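Local coordinates for uncharacterized conserved protein (PDB 2QSD) that is of unknown function, belongs to the DUF1543 family and packs as a two-fold symmetric pair in the crystal, at the interface of chains A and B. Sequence-based numbering; all coordinates share one arbitrary frame. Chains: chain A/B, Uncharacterized conserved protein.

The interface of chains A and B. Residues chain A 14, 28-29, 88, 90; chain B 23-25.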
ATOM      1  N   TYR A  14       7.685  -9.048   1.144  1.00 42.34           N
ATOM      2  CA  TYR A  14       6.922  -7.854   0.820  1.00 41.80           C
ATOM      3  C   TYR A  14       6.565  -7.971  -0.650  1.00 42.20           C
ATOM      4  O   TYR A  14       7.438  -7.973  -1.517  1.00 40.30           O
ATOM      5  CB  TYR A  14       7.782  -6.626   1.088  1.00 44.40           C
ATOM      6  CG  TYR A  14       7.124  -5.276   0.915  1.00 46.52           C
ATOM      7  CD1 TYR A  14       6.076  -4.869   1.744  1.00 48.23           C
ATOM      8  CD2 TYR A  14       7.594  -4.374  -0.043  1.00 56.08           C
ATOM      9  CE1 TYR A  14       5.483  -3.614   1.603  1.00 48.69           C
ATOM     10  CE2 TYR A  14       7.012  -3.110  -0.196  1.00 51.86           C
ATOM     11  CZ  TYR A  14       5.959  -2.740   0.629  1.00 50.52           C
ATOM     12  OH  TYR A  14       5.384  -1.502   0.482  1.00 49.19           O
ATOM     13  N   ASP A  28       1.435  -5.942   0.374  1.00 29.06           N
ATOM     14  CA  ASP A  28       1.164  -6.663   1.616  1.00 37.62           C
ATOM     15  C   ASP A  28       2.419  -7.409   2.087  1.00 36.87           C
ATOM     16  O   ASP A  28       3.315  -7.692   1.291  1.00 33.89           O
ATOM     17  CB  ASP A  28      -0.007  -7.646   1.426  1.00 37.82           C
ATOM     18  CG  ASP A  28      -0.573  -8.164   2.746  1.00 40.91           C
ATOM     19  OD1 ASP A  28      -0.403  -7.481   3.775  1.00 47.38           O
ATOM     20  OD2 ASP A  28      -1.194  -9.251   2.757  1.00 42.61           O
ATOM     21  N   ILE A  29       2.469  -7.706   3.384  1.00 39.16           N
ATOM     22  CA  ILE A  29       3.512  -8.526   3.984  1.00 36.90           C
ATOM     23  C   ILE A  29       2.967  -9.929   4.220  1.00 43.91           C
ATOM     24  O   ILE A  29       1.931 -10.093   4.868  1.00 49.27           O
ATOM     25  CB  ILE A  29       3.975  -7.919   5.324  1.00 46.81           C
ATOM     26  CG1 ILE A  29       4.746  -6.614   5.092  1.00 39.98           C
ATOM     27  CG2 ILE A  29       4.803  -8.914   6.138  1.00 47.89           C
ATOM     28  CD1 ILE A  29       6.151  -6.820   4.614  1.00 58.60           C
ATOM     29  N   PHE A  88       3.603 -10.080  14.979  1.00 54.47           N
ATOM     30  CA  PHE A  88       3.828  -9.103  13.928  1.00 54.08           C
ATOM     31  C   PHE A  88       2.915  -7.905  14.177  1.00 56.58           C
ATOM     32  O   PHE A  88       1.700  -8.066  14.271  1.00 57.77           O
ATOM     33  CB  PHE A  88       3.507  -9.751  12.583  1.00 55.20           C
ATOM     34  CG  PHE A  88       3.494  -8.797  11.431  1.00 57.86           C
ATOM     35  CD1 PHE A  88       4.683  -8.251  10.952  1.00 52.98           C
ATOM     36  CD2 PHE A  88       2.294  -8.456  10.811  1.00 50.23           C
ATOM     37  CE1 PHE A  88       4.681  -7.381   9.880  1.00 56.58           C
ATOM     38  CE2 PHE A  88       2.280  -7.581   9.737  1.00 51.55           C
ATOM     39  CZ  PHE A  88       3.481  -7.042   9.270  1.00 63.57           C
ATOM     40  N   ASN A  90       1.599  -4.181  12.954  1.00 71.88           N
ATOM     41  CA  ASN A  90       1.430  -3.187  11.897  1.00 77.74           C
ATOM     42  C   ASN A  90       1.048  -1.823  12.476  1.00 76.25           C
ATOM     43  O   ASN A  90       0.019  -1.700  13.143  1.00 78.00           O
ATOM     44  CB  ASN A  90       0.364  -3.675  10.902  1.00 80.61           C
ATOM     45  CG  ASN A  90       0.063  -2.662   9.801  1.00 96.14           C
ATOM     46  OD1 ASN A  90      -1.101  -2.384   9.510  1.00 96.65           O
ATOM     47  ND2 ASN A  90       1.110  -2.113   9.183  1.00 99.67           N
TER
ATOM     48  N   ASN B  23      -2.496  -8.483   5.510  1.00 43.06           N
ATOM     49  CA  ASN B  23      -1.903  -8.413   6.843  1.00 34.33           C
ATOM     50  C   ASN B  23      -1.606  -7.002   7.309  1.00 37.05           C
ATOM     51  O   ASN B  23      -1.578  -6.735   8.506  1.00 48.43           O
ATOM     52  CB  ASN B  23      -0.603  -9.213   6.891  1.00 37.18           C
ATOM     53  CG  ASN B  23      -0.831 -10.702   6.963  1.00 42.71           C
ATOM     54  OD1 ASN B  23      -1.826 -11.169   7.523  1.00 45.79           O
ATOM     55  ND2 ASN B  23       0.106 -11.466   6.405  1.00 37.38           N
ATOM     56  N   ILE B  24      -1.335  -6.108   6.368  1.00 37.18           N
ATOM     57  CA  ILE B  24      -1.051  -4.716   6.707  1.00 38.89           C
ATOM     58  C   ILE B  24      -2.068  -3.781   6.068  1.00 40.74           C
ATOM     59  O   ILE B  24      -2.846  -4.192   5.208  1.00 42.65           O
ATOM     60  CB  ILE B  24       0.386  -4.279   6.294  1.00 40.58           C
ATOM     61  CG1 ILE B  24       0.577  -4.344   4.772  1.00 40.13           C
ATOM     62  CG2 ILE B  24       1.444  -5.107   7.026  1.00 42.80           C
ATOM     63  CD1 ILE B  24       1.887  -3.718   4.283  1.00 37.46           C
ATOM     64  N   GLU B  25      -2.043  -2.527   6.509  1.00 46.16           N
ATOM     65  CA  GLU B  25      -2.842  -1.450   5.947  1.00 46.01           C
ATOM     66  C   GLU B  25      -2.498  -1.257   4.472  1.00 46.22           C
ATOM     67  O   GLU B  25      -1.334  -1.340   4.072  1.00 44.40           O
ATOM     68  CB  GLU B  25      -2.553  -0.154   6.710  1.00 51.90           C
ATOM     69  CG  GLU B  25      -3.735   0.793   6.842  1.00 65.83           C
ATOM     70  CD  GLU B  25      -4.500   0.626   8.149  1.00 68.43           C
ATOM     71  OE1 GLU B  25      -5.073   1.626   8.621  1.00 68.01           O
ATOM     72  OE2 GLU B  25      -4.534  -0.490   8.708  1.00 72.04           O
TER
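B:Ile24, on a loop of chain B, packs against A:Phe88 and A:Asp28, between strands 26-34 and 85-90 of chain A. The protein carries two DUF1543 segments, and this patch recurs with the chains exchanged. The pair may be a biological dimer or only a crystal contact. CB of B:Ile24 lies against the flat face of the amide of A:Asn90, a poorly ordered residue, 3.7 Å from ND2, and the two side chains meet at about a right angle. From CB the chain forks. Branch CG2 points at the edge of the A:Phe88 ring, in the ring plane, 3.6 Å from CZ. The other branch starts at CG1, which sits between the backbone N and the carbonyl carbon (chi1 63°). That turn sends it towards strand 26-34, where CG1 lies 3.4 Å from OD1 of A:Asp28 and also nears its CA. The tip CD1 ends near the same CA and the backbone N of A:Ile29. The backbone of the loop is held as well. Carboxylate oxygen OD1 of A:Asp28 accepts from N of B:Asn23 at 2.9 Å and from N of B:Ile24 at 3.1 Å. The latter N-H arrives nearly in line with the C-O bond. N of B:Asn23 also reaches OD2, on the syn side of the carboxylate and tilted 18° from its plane. An alanine in place of A:Asp28 would probably leave both loop N-H groups without these acceptors and let the loop shift. Amide nitrogen ND2 of B:Asn23 gives a fairly straight hydrogen bond to the main-chain O of A:Ile29 at 2.8 Å. A tentative bond runs from N of B:Glu25 to OD1 of A:Asn90 at 3.1 Å, with the donor above the carbonyl plane.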